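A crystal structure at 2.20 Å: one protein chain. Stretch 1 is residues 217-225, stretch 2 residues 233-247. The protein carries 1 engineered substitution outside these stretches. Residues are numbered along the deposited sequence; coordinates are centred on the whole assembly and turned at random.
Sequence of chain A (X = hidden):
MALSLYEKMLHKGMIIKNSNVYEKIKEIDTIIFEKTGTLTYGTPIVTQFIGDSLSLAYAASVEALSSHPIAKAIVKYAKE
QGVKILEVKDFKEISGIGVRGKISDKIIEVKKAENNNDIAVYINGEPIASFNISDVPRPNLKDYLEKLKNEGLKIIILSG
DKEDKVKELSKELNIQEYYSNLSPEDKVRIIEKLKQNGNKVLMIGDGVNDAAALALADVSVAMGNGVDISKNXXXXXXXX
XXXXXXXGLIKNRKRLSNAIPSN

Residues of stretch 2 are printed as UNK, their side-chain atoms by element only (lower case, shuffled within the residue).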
ATOM      1  N   ALA A 217      17.231  -1.941   3.986  1.00 45.83           N
ATOM      2  CA  ALA A 217      17.418  -0.528   3.696  1.00 45.25           C
ATOM      3  C   ALA A 217      18.476   0.033   4.636  1.00 49.04           C
ATOM      4  O   ALA A 217      18.579  -0.395   5.787  1.00 57.38           O
ATOM      5  CB  ALA A 217      16.104   0.232   3.849  1.00 45.36           C
ATOM      6  N   ASP A 218      19.269   0.981   4.156  1.00 45.63           N
ATOM      7  CA  ASP A 218      20.195   1.674   5.046  1.00 54.40           C
ATOM      8  C   ASP A 218      19.434   2.324   6.204  1.00 51.67           C
ATOM      9  O   ASP A 218      19.805   2.171   7.366  1.00 50.68           O
ATOM     10  CB  ASP A 218      21.055   2.668   4.270  1.00 62.33           C
ATOM     11  CG  ASP A 218      22.119   1.966   3.436  1.00 66.34           C
ATOM     12  OD1 ASP A 218      22.953   1.255   4.035  1.00 63.74           O
ATOM     13  OD2 ASP A 218      22.104   2.097   2.194  1.00 68.57           O
ATOM     14  N   VAL A 219      18.354   3.027   5.888  1.00 45.57           N
ATOM     15  CA  VAL A 219      17.406   3.422   6.926  1.00 45.46           C
ATOM     16  C   VAL A 219      15.993   3.169   6.444  1.00 39.30           C
ATOM     17  O   VAL A 219      15.614   3.561   5.343  1.00 44.62           O
ATOM     18  CB  VAL A 219      17.626   4.871   7.457  1.00 64.33           C
ATOM     19  CG1 VAL A 219      18.491   5.667   6.503  1.00 70.07           C
ATOM     20  CG2 VAL A 219      16.284   5.576   7.756  1.00 59.93           C
ATOM     21  N   SER A 220      15.239   2.458   7.265  1.00 30.15           N
ATOM     22  CA  SER A 220      13.926   2.003   6.891  1.00 34.02           C
ATOM     23  C   SER A 220      12.847   2.729   7.673  1.00 38.23           C
ATOM     24  O   SER A 220      12.970   2.947   8.875  1.00 36.75           O
ATOM     25  CB  SER A 220      13.803   0.503   7.156  1.00 37.44           C
ATOM     26  OG  SER A 220      14.075   0.219   8.519  1.00 40.28           O
ATOM     27  N   VAL A 221      11.771   3.059   6.975  1.00 37.03           N
ATOM     28  CA  VAL A 221      10.619   3.675   7.586  1.00 33.12           C
ATOM     29  C   VAL A 221       9.384   2.823   7.305  1.00 33.73           C
ATOM     30  O   VAL A 221       9.075   2.526   6.153  1.00 34.68           O
ATOM     31  CB  VAL A 221      10.399   5.080   7.012  1.00 37.32           C
ATOM     32  CG1 VAL A 221       9.189   5.750   7.659  1.00 32.90           C
ATOM     33  CG2 VAL A 221      11.640   5.913   7.181  1.00 40.13           C
ATOM     34  N   ALA A 222       8.694   2.425   8.370  1.00 32.87           N
ATOM     35  CA  ALA A 222       7.410   1.746   8.283  1.00 34.58           C
ATOM     36  C   ALA A 222       6.259   2.720   8.540  1.00 37.86           C
ATOM     37  O   ALA A 222       6.344   3.560   9.436  1.00 35.32           O
ATOM     38  CB  ALA A 222       7.356   0.627   9.311  1.00 34.80           C
ATOM     39  N   MET A 223       5.171   2.588   7.780  1.00 36.20           N
ATOM     40  CA  MET A 223       3.947   3.329   8.072  1.00 41.02           C
ATOM     41  C   MET A 223       3.240   2.803   9.336  1.00 46.04           C
ATOM     42  O   MET A 223       3.419   1.653   9.738  1.00 47.51           O
ATOM     43  CB  MET A 223       2.990   3.280   6.880  1.00 38.17           C
ATOM     44  CG  MET A 223       3.598   3.761   5.570  1.00 41.68           C
ATOM     45  SD  MET A 223       3.986   5.527   5.565  1.00 43.85           S
ATOM     46  CE  MET A 223       2.340   6.217   5.726  1.00 40.77           C
ATOM     47  N   GLY A 224       2.430   3.653   9.957  1.00 50.72           N
ATOM     48  CA  GLY A 224       1.606   3.221  11.070  1.00 53.83           C
ATOM     49  C   GLY A 224       0.467   2.343  10.586  1.00 64.77           C
ATOM     50  O   GLY A 224      -0.174   1.662  11.387  1.00 66.47           O
ATOM     51  N   ASN A 225       0.232   2.348   9.270  1.00 72.06           N
ATOM     52  CA  ASN A 225      -0.858   1.584   8.655  1.00 76.51           C
ATOM     53  C   ASN A 225      -0.506   0.130   8.318  1.00 72.24           C
ATOM     54  O   ASN A 225       0.617  -0.182   7.913  1.00 69.98           O
ATOM     55  CB  ASN A 225      -1.441   2.326   7.430  1.00 87.43           C
ATOM     56  CG  ASN A 225      -0.739   1.976   6.099  1.00 93.72           C
ATOM     57  OD1 ASN A 225      -0.477   0.809   5.794  1.00 95.03           O
ATOM     58  ND2 ASN A 225      -0.482   2.998   5.287  1.00 93.26           N
ATOM     59  N   UNK A 233      10.391  -3.203  14.182  1.00 81.49           N
ATOM     60  CA  UNK A 233      11.554  -3.712  13.465  1.00 83.23           C
ATOM     61  C   UNK A 233      12.219  -2.618  12.617  1.00 75.86           C
ATOM     62  O   UNK A 233      13.445  -2.461  12.642  1.00 73.16           O
ATOM     63  c   UNK A 233      12.404  -5.441  11.830  1.00 88.43           C
ATOM     64  c   UNK A 233      11.176  -4.915  12.569  1.00 87.55           C
ATOM     65  c   UNK A 233      10.517  -6.018  13.405  1.00 86.81           C
ATOM     66  N   UNK A 234      11.403  -1.869  11.873  1.00 65.78           N
ATOM     67  CA  UNK A 234      11.881  -0.757  11.051  1.00 51.12           C
ATOM     68  C   UNK A 234      12.596   0.294  11.894  1.00 43.52           C
ATOM     69  O   UNK A 234      12.289   0.479  13.073  1.00 41.28           O
ATOM     70  c   UNK A 234      10.711  -0.113  10.301  1.00 45.99           C
ATOM     71  N   UNK A 235      13.541   0.994  11.282  1.00 36.74           N
ATOM     72  CA  UNK A 235      14.285   2.037  11.975  1.00 39.35           C
ATOM     73  C   UNK A 235      13.376   3.148  12.480  1.00 45.11           C
ATOM     74  O   UNK A 235      13.578   3.688  13.571  1.00 48.99           O
ATOM     75  o   UNK A 235      17.337   1.962   9.938  1.00 53.43           O
ATOM     76  c   UNK A 235      15.342   2.622  11.047  1.00 41.64           C
ATOM     77  c   UNK A 235      16.484   1.658  10.793  1.00 50.11           C
ATOM     78  o   UNK A 235      16.533   0.599  11.455  1.00 52.08           O
ATOM     79  N   UNK A 236      12.379   3.499  11.675  1.00 39.74           N
ATOM     80  CA  UNK A 236      11.450   4.557  12.044  1.00 35.87           C
ATOM     81  C   UNK A 236      10.032   4.159  11.747  1.00 37.88           C
ATOM     82  O   UNK A 236       9.708   3.796  10.619  1.00 42.52           O
ATOM     83  c   UNK A 236      11.714   5.844  11.270  1.00 37.67           C
ATOM     84  c   UNK A 236      13.568   7.389  10.552  1.00 51.37           C
ATOM     85  c   UNK A 236      13.123   6.351  11.544  1.00 44.84           C
ATOM     86  c   UNK A 236      10.661   6.896  11.630  1.00 29.98           C
ATOM     87  N   UNK A 237       9.172   4.244  12.749  1.00 31.49           N
ATOM     88  CA  UNK A 237       7.762   4.017  12.508  1.00 36.71           C
ATOM     89  C   UNK A 237       7.010   5.358  12.423  1.00 41.81           C
ATOM     90  O   UNK A 237       7.085   6.195  13.340  1.00 33.68           O
ATOM     91  c   UNK A 237       7.372   0.707  14.494  1.00 46.85           C
ATOM     92  c   UNK A 237       8.000   1.806  13.673  1.00 45.73           C
ATOM     93  c   UNK A 237       5.707   2.788  13.281  1.00 37.56           C
ATOM     94  c   UNK A 237       7.162   3.086  13.581  1.00 39.30           C
ATOM     95  N   UNK A 238       6.315   5.568  11.305  1.00 36.80           N
ATOM     96  CA  UNK A 238       5.531   6.788  11.111  1.00 36.90           C
ATOM     97  C   UNK A 238       4.158   6.583  11.696  1.00 34.98           C
ATOM     98  O   UNK A 238       3.202   6.312  10.953  1.00 30.24           O
ATOM     99  c   UNK A 238       5.378   7.131   9.627  1.00 42.15           C
ATOM    100  c   UNK A 238       6.331   9.400  10.064  1.00 48.32           C
ATOM    101  c   UNK A 238       6.136   8.317   9.040  1.00 49.27           C
ATOM    102  c   UNK A 238       5.371   8.874   7.853  1.00 50.99           C
ATOM    103  N   UNK A 239       4.052   6.718  13.021  1.00 34.44           N
ATOM    104  CA  UNK A 239       2.786   6.499  13.712  1.00 34.16           C
ATOM    105  C   UNK A 239       1.722   7.355  13.080  1.00 36.78           C
ATOM    106  O   UNK A 239       0.561   6.956  12.954  1.00 42.46           O
ATOM    107  c   UNK A 239       2.836   6.962  15.178  1.00 40.41           C
ATOM    108  c   UNK A 239       4.106   6.520  15.830  1.00 42.63           C
ATOM    109  c   UNK A 239       1.623   6.439  15.928  1.00 38.98           C
ATOM    110  N   UNK A 240       2.136   8.554  12.699  1.00 38.91           N
ATOM    111  CA  UNK A 240       1.220   9.568  12.212  1.00 48.96           C
ATOM    112  C   UNK A 240       0.778   9.273  10.785  1.00 54.70           C
ATOM    113  O   UNK A 240      -0.227   9.809  10.313  1.00 55.63           O
ATOM    114  c   UNK A 240       1.912  10.927  12.265  1.00 47.84           C
ATOM    115  o   UNK A 240       3.169  10.863  11.612  1.00 46.48           O
ATOM    116  N   UNK A 241       1.534   8.418  10.101  1.00 49.01           N
ATOM    117  CA  UNK A 241       1.351   8.222   8.670  1.00 45.61           C
ATOM    118  C   UNK A 241       1.592   9.523   7.934  1.00 44.26           C
ATOM    119  O   UNK A 241       1.201   9.682   6.778  1.00 49.26           O
ATOM    120  o   UNK A 241       0.527   5.387   8.270  1.00 45.00           O
ATOM    121  c   UNK A 241      -0.042   7.696   8.363  1.00 46.36           C
ATOM    122  n   UNK A 241      -1.173   5.975   9.626  1.00 56.25           N
ATOM    123  c   UNK A 241      -0.208   6.252   8.749  1.00 51.62           C
ATOM    124  N   UNK A 242       2.262  10.445   8.612  1.00 41.02           N
ATOM    125  CA  UNK A 242       2.541  11.759   8.052  1.00 47.15           C
ATOM    126  C   UNK A 242       3.836  11.733   7.248  1.00 43.60           C
ATOM    127  O   UNK A 242       4.913  11.998   7.795  1.00 38.18           O
ATOM    128  c   UNK A 242       2.643  12.789   9.179  1.00 50.20           C
ATOM    129  o   UNK A 242       2.206  15.095   9.539  1.00 72.35           O
ATOM    130  c   UNK A 242       2.426  14.195   8.692  1.00 60.94           C
ATOM    131  o   UNK A 242       2.469  14.403   7.463  1.00 57.03           O
ATOM    132  N   UNK A 243       3.739  11.415   5.956  1.00 41.25           N
ATOM    133  CA  UNK A 243       4.941  11.337   5.130  1.00 37.17           C
ATOM    134  C   UNK A 243       5.530  12.712   4.886  1.00 35.01           C
ATOM    135  O   UNK A 243       6.750  12.865   4.791  1.00 39.99           O
ATOM    136  c   UNK A 243       3.601   9.650   3.778  1.00 50.72           C
ATOM    137  c   UNK A 243       5.993  10.075   3.253  1.00 42.69           C
ATOM    138  c   UNK A 243       4.707  10.697   3.745  1.00 43.63           C
ATOM    139  c   UNK A 243       4.122   8.222   3.641  1.00 51.44           C
ATOM    140  N   UNK A 244       4.664  13.708   4.748  1.00 40.72           N
ATOM    141  CA  UNK A 244       5.119  15.066   4.499  1.00 47.80           C
ATOM    142  C   UNK A 244       6.124  15.479   5.557  1.00 49.87           C
ATOM    143  O   UNK A 244       7.220  15.951   5.255  1.00 52.15           O
ATOM    144  N   UNK A 245       5.744  15.273   6.809  1.00 45.46           N
ATOM    145  CA  UNK A 245       6.600  15.588   7.939  1.00 48.35           C
ATOM    146  C   UNK A 245       7.892  14.770   7.923  1.00 51.18           C
ATOM    147  O   UNK A 245       8.929  15.207   8.426  1.00 55.49           O
ATOM    148  o   UNK A 245       4.763  16.329   9.329  1.00 51.78           O
ATOM    149  c   UNK A 245       6.755  15.555  10.460  1.00 51.89           C
ATOM    150  c   UNK A 245       5.834  15.377   9.254  1.00 50.87           C
ATOM    151  N   UNK A 246       7.839  13.579   7.345  1.00 44.44           N
ATOM    152  CA  UNK A 246       9.054  12.784   7.223  1.00 42.69           C
ATOM    153  C   UNK A 246       9.942  13.388   6.153  1.00 43.56           C
ATOM    154  O   UNK A 246      11.159  13.499   6.322  1.00 43.63           O
ATOM    155  c   UNK A 246       9.958  10.502   6.535  1.00 44.51           C
ATOM    156  c   UNK A 246      10.850  10.404   7.760  1.00 47.94           C
ATOM    157  c   UNK A 246       9.529   9.123   6.077  1.00 48.18           C
ATOM    158  c   UNK A 246       8.728  11.336   6.870  1.00 41.43           C
ATOM    159  N   UNK A 247       9.320  13.778   5.046  1.00 46.33           N
ATOM    160  CA  UNK A 247      10.044  14.331   3.913  1.00 49.20           C
ATOM    161  C   UNK A 247      10.514  15.728   4.273  1.00 55.52           C
ATOM    162  O   UNK A 247      11.533  16.209   3.771  1.00 58.42           O
ATOM    163  c   UNK A 247       9.053  11.838   2.732  1.00 55.83           C
ATOM    164  c   UNK A 247       7.817  13.085   0.931  1.00 54.15           C
ATOM    165  c   UNK A 247       9.154  14.355   2.667  1.00 51.36           C
ATOM    166  c   UNK A 247       9.047  13.070   1.840  1.00 55.45           C
TER

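Position 233 carries three carbons, the first bearing the other two, and stays clear of stretch 1; this is Val 233. At 234 a single carbon marks Ala 234, whose CB packs on Ala 222 CB at 3.6 Å.

Position 235 has two carbons, the second bearing two oxygens: a carboxylate, with both oxygens on one carbon, read as Asp 235. Its OD2 accepts a weak hydrogen bond from Ser 220 N (3.4 Å), while its own backbone N donates to Ser 220 OG at 2.9 Å and a nearly straight 173°.

Position 236 shows four carbons forked at the first, with one arm two carbons long, hence Ile 236. Its CB lies 4.1 Å from Val 221 CG2, and its CD1 reaches to 4.3 Å from Val 219 CG2. The same fork and long arm recur at 237, giving Ile 237, but here the CB lies on the sheet face shared with Ala 222. At 238 four carbons fork at the second, which identifies Leu 238; its CG is 4.2 Å from Val 221 CG1.

Position 239, one carbon carrying two, points away from stretch 1 and is Val 239. Position 240, one carbon followed by one oxygen and out of contact, is Ser 240. At 241 two carbons end in one oxygen and one nitrogen, the amide of Asn 241, which closes a type I turn begun at Leu 238. Its OD1 receives weak hydrogen bonds from Gly 224 N (3.1 Å) and Asn 225 N (3.2 Å).

Position 242, two carbons and a pair of oxygens, makes no contact across and is Asp 242. Four carbons forked at the first, with a longer arm, make 243 Ile 243; its CD1 sits 3.3 Å from Met 223 SD. Position 244 has no side chain and is Gly 244. At 245 one carbon bears an oxygen and a carbon: Thr 245, whose N donates a weak capping bond to Asp 242 OD1 (3.5 Å). Positions 246 and 247 each hold four carbons forked at the second. Leu 246 places CD2 3.7 Å from Val 221 CG1; Leu 247 stays out of reach.

The contact is a parallel strand pairing. Ile 236 N donates to Ser 220 O (2.9 Å), Ala 222 N to Ile 236 O (2.8 Å), and Leu 238 N to Ala 222 O (2.7 Å), so alternate residues knit the backbones together. Val 221, Met 223, Ile 236 and Leu 238 share one face, where Ile 243 and Leu 246 add apolar cover.

Stretch 2 (233-247) VADIILVSNDIGTLL
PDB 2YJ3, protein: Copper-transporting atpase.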